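Local coordinates for VAO-type flavoprotein oxidase VAO615 (Myceliophthora thermophila, PDB 6F72) that probably acts as a secreted oxidase whose bicovalently bound FAD, once reduced, reacts rapidly with molecular oxygen, though its substrate is still unknown, at residues Arg298-Asn310 with Pro381-His394. Residues are numbered along the deposited sequence; the frame is centred on the assembly and turned at random.
With NAG (2-acetamido-2-deoxy-beta-D-glucopyranose), chain F.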
ATOM      1  N   ARG A 298      21.742  -1.280  10.514  1.00 29.96           N
ATOM      2  CA  ARG A 298      22.289  -0.479  11.607  1.00 31.26           C
ATOM      3  C   ARG A 298      21.793   0.970  11.539  1.00 31.08           C
ATOM      4  O   ARG A 298      21.861   1.610  10.487  1.00 30.82           O
ATOM      5  CB  ARG A 298      23.824  -0.537  11.637  1.00 32.75           C
ATOM      6  CG  ARG A 298      24.467   0.025  12.907  1.00 34.31           C
ATOM      7  CD  ARG A 298      24.069  -0.778  14.148  1.00 35.26           C
ATOM      8  NE  ARG A 298      24.688  -0.292  15.389  1.00 36.82           N
ATOM      9  CZ  ARG A 298      24.182   0.664  16.175  1.00 37.23           C
ATOM     10  NH1 ARG A 298      23.039   1.272  15.867  1.00 36.49           N
ATOM     11  NH2 ARG A 298      24.825   1.017  17.286  1.00 38.47           N
ATOM     12  N   ASP A 299      21.263   1.458  12.660  1.00 31.33           N
ATOM     13  CA  ASP A 299      20.758   2.826  12.751  1.00 31.30           C
ATOM     14  C   ASP A 299      21.903   3.790  13.058  1.00 32.23           C
ATOM     15  O   ASP A 299      23.009   3.371  13.389  1.00 33.14           O
ATOM     16  CB  ASP A 299      19.661   2.902  13.820  1.00 31.24           C
ATOM     17  CG  ASP A 299      18.751   4.118  13.670  1.00 30.94           C
ATOM     18  OD1 ASP A 299      18.720   4.780  12.605  1.00 30.32           O
ATOM     19  OD2 ASP A 299      18.049   4.403  14.652  1.00 31.19           O
ATOM     20  N   GLY A 300      21.636   5.078  12.915  1.00 32.26           N
ATOM     21  CA  GLY A 300      22.585   6.130  13.234  1.00 33.28           C
ATOM     22  C   GLY A 300      21.949   7.448  12.849  1.00 33.24           C
ATOM     23  O   GLY A 300      20.791   7.478  12.426  1.00 32.50           O
ATOM     24  N   ILE A 301      22.710   8.527  13.019  1.00 34.16           N
ATOM     25  CA  ILE A 301      22.372   9.881  12.569  1.00 34.34           C
ATOM     26  C   ILE A 301      21.636   9.877  11.214  1.00 33.51           C
ATOM     27  O   ILE A 301      22.029   9.158  10.296  1.00 33.29           O
ATOM     28  CB  ILE A 301      23.670  10.758  12.591  1.00 35.40           C
ATOM     29  CG1 ILE A 301      23.731  11.625  13.853  1.00 36.38           C
ATOM     30  CG2 ILE A 301      23.854  11.623  11.346  1.00 35.25           C
ATOM     31  CD1 ILE A 301      24.176  10.901  15.107  1.00 37.14           C
ATOM     32  N   VAL A 302      20.533  10.625  11.123  1.00 33.33           N
ATOM     33  CA  VAL A 302      19.793  10.793   9.862  1.00 32.64           C
ATOM     34  C   VAL A 302      19.614  12.284   9.573  1.00 33.03           C
ATOM     35  O   VAL A 302      18.989  13.009  10.360  1.00 33.31           O
ATOM     36  CB  VAL A 302      18.416  10.062   9.844  1.00 31.83           C
ATOM     37  CG1 VAL A 302      17.685  10.295   8.523  1.00 31.01           C
ATOM     38  CG2 VAL A 302      18.587   8.567  10.059  1.00 31.67           C
ATOM     39  N   GLY A 303      20.181  12.726   8.451  1.00 33.00           N
ATOM     40  CA  GLY A 303      20.016  14.098   7.973  1.00 33.36           C
ATOM     41  C   GLY A 303      18.647  14.331   7.354  1.00 32.62           C
ATOM     42  O   GLY A 303      18.112  13.475   6.641  1.00 31.91           O
ATOM     43  N   GLY A 304      18.079  15.498   7.620  1.00 33.00           N
ATOM     44  CA  GLY A 304      16.738  15.812   7.142  1.00 32.71           C
ATOM     45  C   GLY A 304      16.604  17.251   6.717  1.00 33.19           C
ATOM     46  O   GLY A 304      17.409  18.101   7.112  1.00 34.03           O
ATOM     47  N   THR A 305      15.597  17.517   5.893  1.00 32.81           N
ATOM     48  CA  THR A 305      15.233  18.885   5.553  1.00 33.32           C
ATOM     49  C   THR A 305      13.808  19.022   5.067  1.00 33.06           C
ATOM     50  O   THR A 305      13.229  18.077   4.520  1.00 32.43           O
ATOM     51  CB  THR A 305      16.184  19.521   4.508  1.00 33.45           C
ATOM     52  OG1 THR A 305      15.993  20.939   4.518  1.00 34.02           O
ATOM     53  CG2 THR A 305      15.942  18.969   3.084  1.00 32.71           C
ATOM     54  N   LEU A 306      13.258  20.209   5.302  1.00 33.75           N
ATOM     55  CA  LEU A 306      12.189  20.744   4.483  1.00 33.86           C
ATOM     56  C   LEU A 306      12.869  21.540   3.374  1.00 34.13           C
ATOM     57  O   LEU A 306      13.788  22.331   3.631  1.00 34.56           O
ATOM     58  CB  LEU A 306      11.246  21.644   5.300  1.00 34.58           C
ATOM     59  CG  LEU A 306       9.899  22.051   4.682  1.00 34.60           C
ATOM     60  CD1 LEU A 306       8.860  22.252   5.772  1.00 35.19           C
ATOM     61  CD2 LEU A 306       9.992  23.313   3.828  1.00 35.38           C
ATOM     62  N   LEU A 307      12.420  21.308   2.144  1.00 33.91           N
ATOM     63  CA  LEU A 307      12.809  22.124   1.005  1.00 34.41           C
ATOM     64  C   LEU A 307      11.576  22.478   0.183  1.00 34.65           C
ATOM     65  O   LEU A 307      10.985  21.613  -0.470  1.00 33.94           O
ATOM     66  CB  LEU A 307      13.879  21.414   0.160  1.00 34.01           C
ATOM     67  CG  LEU A 307      14.272  21.951  -1.227  1.00 34.22           C
ATOM     68  CD1 LEU A 307      14.782  23.389  -1.177  1.00 34.90           C
ATOM     69  CD2 LEU A 307      15.302  21.024  -1.859  1.00 33.80           C
ATOM     70  N   GLY A 308      11.200  23.754   0.227  1.00 35.85           N
ATOM     71  CA  GLY A 308      10.014  24.247  -0.464  1.00 36.72           C
ATOM     72  C   GLY A 308      10.276  25.469  -1.316  1.00 38.16           C
ATOM     73  O   GLY A 308      11.140  26.282  -0.993  1.00 38.65           O
ATOM     74  N   PHE A 309       9.528  25.585  -2.413  1.00 38.84           N
ATOM     75  CA  PHE A 309       9.559  26.761  -3.288  1.00 40.16           C
ATOM     76  C   PHE A 309       8.227  26.939  -4.010  1.00 41.24           C
ATOM     77  O   PHE A 309       7.495  25.965  -4.205  1.00 40.47           O
ATOM     78  CB  PHE A 309      10.728  26.694  -4.285  1.00 39.62           C
ATOM     79  CG  PHE A 309      10.671  25.531  -5.245  1.00 38.73           C
ATOM     80  CD1 PHE A 309       9.967  25.628  -6.454  1.00 38.64           C
ATOM     81  CD2 PHE A 309      11.363  24.339  -4.965  1.00 38.12           C
ATOM     82  CE1 PHE A 309       9.923  24.561  -7.346  1.00 38.05           C
ATOM     83  CE2 PHE A 309      11.332  23.272  -5.861  1.00 37.43           C
ATOM     84  CZ  PHE A 309      10.611  23.384  -7.051  1.00 37.59           C
ATOM     85  N   ASN A 310       7.934  28.176  -4.417  1.00 43.72           N
ATOM     86  CA  ASN A 310       6.661  28.505  -5.074  1.00 45.66           C
ATOM     87  C   ASN A 310       6.777  29.490  -6.259  1.00 45.62           C
ATOM     88  O   ASN A 310       7.883  29.811  -6.697  1.00 45.12           O
ATOM     89  CB  ASN A 310       5.620  28.963  -4.037  1.00 48.88           C
ATOM     90  CG  ASN A 310       6.049  30.190  -3.257  1.00 53.39           C
ATOM     91  OD1 ASN A 310       6.299  31.253  -3.825  1.00 54.06           O
ATOM     92  ND2 ASN A 310       6.123  30.046  -1.938  1.00 57.90           N
ATOM     93  N   PRO A 381      14.022  29.675  -1.833  1.00 41.04           N
ATOM     94  CA  PRO A 381      13.350  28.517  -1.237  1.00 40.12           C
ATOM     95  C   PRO A 381      13.135  28.653   0.274  1.00 40.35           C
ATOM     96  O   PRO A 381      13.697  29.555   0.906  1.00 41.09           O
ATOM     97  CB  PRO A 381      14.313  27.364  -1.539  1.00 39.53           C
ATOM     98  CG  PRO A 381      15.658  28.009  -1.621  1.00 40.31           C
ATOM     99  CD  PRO A 381      15.417  29.371  -2.214  1.00 40.97           C
ATOM    100  N   VAL A 382      12.292  27.780   0.823  1.00 39.90           N
ATOM    101  CA  VAL A 382      12.213  27.552   2.269  1.00 40.06           C
ATOM    102  C   VAL A 382      13.053  26.303   2.532  1.00 39.28           C
ATOM    103  O   VAL A 382      12.761  25.214   2.017  1.00 38.34           O
ATOM    104  CB  VAL A 382      10.759  27.386   2.778  1.00 40.14           C
ATOM    105  CG1 VAL A 382      10.732  27.095   4.278  1.00 40.29           C
ATOM    106  CG2 VAL A 382       9.932  28.630   2.468  1.00 41.12           C
ATOM    107  N   VAL A 383      14.125  26.490   3.297  1.00 39.69           N
ATOM    108  CA  VAL A 383      15.095  25.434   3.578  1.00 39.05           C
ATOM    109  C   VAL A 383      15.212  25.319   5.085  1.00 39.50           C
ATOM    110  O   VAL A 383      15.592  26.283   5.756  1.00 40.38           O
ATOM    111  CB  VAL A 383      16.506  25.740   3.013  1.00 39.44           C
ATOM    112  CG1 VAL A 383      17.349  24.468   2.950  1.00 38.74           C
ATOM    113  CG2 VAL A 383      16.440  26.405   1.643  1.00 39.44           C
ATOM    114  N   GLN A 384      14.880  24.143   5.612  1.00 38.92           N
ATOM    115  CA  GLN A 384      14.969  23.892   7.052  1.00 39.45           C
ATOM    116  C   GLN A 384      15.698  22.573   7.302  1.00 38.74           C
ATOM    117  O   GLN A 384      15.059  21.527   7.471  1.00 38.07           O
ATOM    118  CB  GLN A 384      13.582  23.955   7.722  1.00 39.72           C
ATOM    119  CG  GLN A 384      13.050  25.382   7.853  1.00 41.04           C
ATOM    120  CD  GLN A 384      11.537  25.492   8.009  1.00 41.32           C
ATOM    121  OE1 GLN A 384      10.766  24.699   7.456  1.00 40.84           O
ATOM    122  NE2 GLN A 384      11.106  26.507   8.746  1.00 42.35           N
ATOM    123  N   PRO A 385      17.051  22.615   7.290  1.00 38.90           N
ATOM    124  CA  PRO A 385      17.839  21.417   7.531  1.00 38.26           C
ATOM    125  C   PRO A 385      17.830  21.052   9.005  1.00 38.31           C
ATOM    126  O   PRO A 385      17.660  21.925   9.855  1.00 38.94           O
ATOM    127  CB  PRO A 385      19.261  21.829   7.119  1.00 38.92           C
ATOM    128  CG  PRO A 385      19.145  23.172   6.484  1.00 39.52           C
ATOM    129  CD  PRO A 385      17.923  23.785   7.082  1.00 39.79           C
ATOM    130  N   ARG A 386      17.999  19.762   9.282  1.00 37.56           N
ATOM    131  CA  ARG A 386      18.205  19.245  10.639  1.00 37.72           C
ATOM    132  C   ARG A 386      18.974  17.932  10.586  1.00 37.12           C
ATOM    133  O   ARG A 386      19.210  17.384   9.501  1.00 36.63           O
ATOM    134  CB  ARG A 386      16.869  19.090  11.414  1.00 37.67           C
ATOM    135  CG  ARG A 386      15.872  18.078  10.837  1.00 36.61           C
ATOM    136  CD  ARG A 386      14.603  17.920  11.672  1.00 36.34           C
ATOM    137  NE  ARG A 386      13.822  19.153  11.699  1.00 36.65           N
ATOM    138  CZ  ARG A 386      13.749  19.989  12.730  1.00 37.45           C
ATOM    139  NH1 ARG A 386      14.386  19.736  13.864  1.00 37.85           N
ATOM    140  NH2 ARG A 386      13.022  21.088  12.621  1.00 37.83           N
ATOM    141  N   VAL A 387      19.387  17.456  11.760  1.00 37.24           N
ATOM    142  CA  VAL A 387      19.980  16.131  11.924  1.00 36.56           C
ATOM    143  C   VAL A 387      19.257  15.439  13.093  1.00 36.32           C
ATOM    144  O   VAL A 387      19.249  15.953  14.213  1.00 36.94           O
ATOM    145  CB  VAL A 387      21.509  16.196  12.192  1.00 37.42           C
ATOM    146  CG1 VAL A 387      22.079  14.808  12.461  1.00 37.34           C
ATOM    147  CG2 VAL A 387      22.258  16.838  11.033  1.00 37.57           C
ATOM    148  N   SER A 388      18.648  14.288  12.820  1.00 35.21           N
ATOM    149  CA  SER A 388      18.040  13.455  13.863  1.00 35.16           C
ATOM    150  C   SER A 388      19.055  12.423  14.375  1.00 35.31           C
ATOM    151  O   SER A 388      19.911  11.966  13.618  1.00 34.99           O
ATOM    152  CB  SER A 388      16.770  12.766  13.342  1.00 34.23           C
ATOM    153  OG  SER A 388      15.917  13.694  12.682  1.00 34.01           O
ATOM    154  N   THR A 389      18.956  12.084  15.663  1.00 35.74           N
ATOM    155  CA  THR A 389      19.840  11.109  16.318  1.00 36.11           C
ATOM    156  C   THR A 389      19.685   9.712  15.721  1.00 35.17           C
ATOM    157  O   THR A 389      20.655   8.955  15.624  1.00 35.30           O
ATOM    158  CB  THR A 389      19.552  11.044  17.829  1.00 36.90           C
ATOM    159  OG1 THR A 389      19.431  12.373  18.336  1.00 37.73           O
ATOM    160  CG2 THR A 389      20.674  10.322  18.589  1.00 37.76           C
ATOM    161  N   ASN A 390      18.461   9.393  15.312  1.00 34.24           N
ATOM    162  CA  ASN A 390      18.103   8.071  14.823  1.00 33.48           C
ATOM    163  C   ASN A 390      17.078   8.199  13.705  1.00 32.47           C
ATOM    164  O   ASN A 390      16.618   9.309  13.407  1.00 32.65           O
ATOM    165  CB  ASN A 390      17.554   7.236  15.981  1.00 33.94           C
ATOM    166  CG  ASN A 390      16.379   7.897  16.657  1.00 34.29           C
ATOM    167  OD1 ASN A 390      15.245   7.782  16.203  1.00 33.77           O
ATOM    168  ND2 ASN A 390      16.649   8.618  17.737  1.00 35.44           N
ATOM    169  N   TYR A 391      16.713   7.074  13.095  1.00 31.65           N
ATOM    170  CA  TYR A 391      15.723   7.076  12.023  1.00 30.76           C
ATOM    171  C   TYR A 391      14.297   7.336  12.491  1.00 30.80           C
ATOM    172  O   TYR A 391      13.581   8.107  11.839  1.00 30.74           O
ATOM    173  CB  TYR A 391      15.758   5.774  11.238  1.00 30.03           C
ATOM    174  CG  TYR A 391      14.723   5.694  10.132  1.00 29.26           C
ATOM    175  CD1 TYR A 391      14.702   6.627   9.088  1.00 29.01           C
ATOM    176  CD2 TYR A 391      13.773   4.676  10.128  1.00 28.93           C
ATOM    177  CE1 TYR A 391      13.755   6.550   8.076  1.00 28.41           C
ATOM    178  CE2 TYR A 391      12.827   4.584   9.119  1.00 28.35           C
ATOM    179  CZ  TYR A 391      12.824   5.518   8.096  1.00 28.15           C
ATOM    180  OH  TYR A 391      11.883   5.408   7.103  1.00 27.79           O
ATOM    181  N   TYR A 392      13.887   6.675  13.583  1.00 31.06           N
ATOM    182  CA  TYR A 392      12.541   6.809  14.154  1.00 31.09           C
ATOM    183  C   TYR A 392      12.193   8.288  14.326  1.00 31.35           C
ATOM    184  O   TYR A 392      11.165   8.740  13.817  1.00 31.05           O
ATOM    185  CB  TYR A 392      12.425   6.038  15.483  1.00 31.74           C
ATOM    186  CG  TYR A 392      11.006   5.902  16.044  1.00 31.98           C
ATOM    187  CD1 TYR A 392      10.401   6.954  16.754  1.00 32.57           C
ATOM    188  CD2 TYR A 392      10.279   4.707  15.887  1.00 31.56           C
ATOM    189  CE1 TYR A 392       9.115   6.828  17.274  1.00 32.92           C
ATOM    190  CE2 TYR A 392       8.992   4.574  16.401  1.00 31.84           C
ATOM    191  CZ  TYR A 392       8.414   5.637  17.095  1.00 32.47           C
ATOM    192  OH  TYR A 392       7.140   5.526  17.602  1.00 32.76           O
ATOM    193  N   ASP A 393      13.081   9.028  14.995  1.00 31.97           N
ATOM    194  CA  ASP A 393      12.945  10.478  15.185  1.00 32.42           C
ATOM    195  C   ASP A 393      12.780  11.249  13.904  1.00 31.87           C
ATOM    196  O   ASP A 393      11.902  12.106  13.824  1.00 31.95           O
ATOM    197  CB  ASP A 393      14.134  11.045  15.952  1.00 33.33           C
ATOM    198  CG  ASP A 393      14.089  10.708  17.419  1.00 34.26           C
ATOM    199  OD1 ASP A 393      13.171   9.973  17.854  1.00 34.17           O
ATOM    200  OD2 ASP A 393      14.986  11.186  18.141  1.00 35.21           O
ATOM    201  N   HIS A 394      13.629  10.948  12.916  1.00 31.46           N
ATOM    202  CA  HIS A 394      13.543  11.561  11.582  1.00 31.01           C
ATOM    203  C   HIS A 394      12.184  11.302  10.940  1.00 30.61           C
ATOM    204  O   HIS A 394      11.533  12.246  10.473  1.00 30.65           O
ATOM    205  CB  HIS A 394      14.667  11.061  10.671  1.00 30.44           C
ATOM    206  CG  HIS A 394      14.480  11.411   9.228  1.00 29.75           C
ATOM    207  ND1 HIS A 394      14.878  12.620   8.699  1.00 29.91           N
ATOM    208  CD2 HIS A 394      13.950  10.705   8.199  1.00 28.99           C
ATOM    209  CE1 HIS A 394      14.601  12.644   7.408  1.00 29.33           C
ATOM    210  NE2 HIS A 394      14.033  11.497   7.080  1.00 28.73           N
TER
HETATM  211  C1  NAG F 609       6.486  31.115  -1.036  1.00 42.61           C
HETATM  212  C2  NAG F 609       5.645  31.086   0.254  1.00 49.20           C
HETATM  213  C3  NAG F 609       6.064  32.197   1.228  1.00 49.32           C
HETATM  214  C4  NAG F 609       7.585  32.255   1.414  1.00 49.58           C
HETATM  215  C5  NAG F 609       8.244  32.397   0.032  1.00 48.51           C
HETATM  216  C6  NAG F 609       9.761  32.574   0.095  1.00 50.41           C
HETATM  217  C7  NAG F 609       3.353  30.189  -0.143  1.00 53.42           C
HETATM  218  C8  NAG F 609       1.948  30.583  -0.497  1.00 53.18           C
HETATM  219  N2  NAG F 609       4.226  31.207  -0.069  1.00 51.91           N
HETATM  220  O3  NAG F 609       5.417  32.003   2.490  1.00 50.65           O
HETATM  221  O4  NAG F 609       7.935  33.337   2.291  1.00 51.50           O
HETATM  222  O5  NAG F 609       7.899  31.257  -0.784  1.00 45.44           O
HETATM  223  O6  NAG F 609      10.398  31.332   0.414  1.00 53.36           O
HETATM  224  O7  NAG F 609       3.646  29.017   0.056  1.00 54.45           O
HETATM  225  O   HOH W   1      15.387   4.564  14.670  1.00 41.19           O
HETATM  226  O   HOH W   2      16.492  14.463  10.150  1.00 37.07           O
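The carbonyl oxygen of L306 is gripped twice: Q384 N reaches it across the strands at 2.9 Å, and the hydroxyl of T305 donates to it at 2.8 Å from well above the carbonyl plane. That hydroxyl stands anti to the backbone N of T305 (chi1 -164°), which sets it beside its own carbonyl carbon, where it can reach L306 O. It faces P385, whose nitrogen has no hydrogen to give; proline fits here because this is a non-hydrogen-bonded pair. Four hydrogen-bonded pairs, from V302 with S388 to G308 with V382, make an antiparallel ladder. G304, having no side chain, lets the edge of the H394 ring come up to its CA. V302, branched at CB, lays CG1 over one face of that imidazole, 3.6 Å from the centroid, as a CH-pi contact, while CG2 packs against CA and CB of Y391, near the plane of its ring. Water 2, in the plane of the imidazole, links H394 ND1 (2.8 Å) to S388 OG and V302 O, while NE2, the other ring nitrogen, is hydrogen-bonded to T354 OG1. At the far end, D299 OD1 accepts from Y391 N with its syn lone pair (3.1 Å) and also forms a salt bridge with R216. N390 caps helix 391-399, its OD1 taking a nearly straight bond from D393 N (176°). N310 carries an N-linked glycan whose O6 lies 3.4 Å from V382 CG2. Strand 382-388 is one of the two outermost strands of a seven-stranded antiparallel sheet; strand 302-310 is bonded on its other edge to strand 348-356, and helix 360-376 covers T305, L307 and F309.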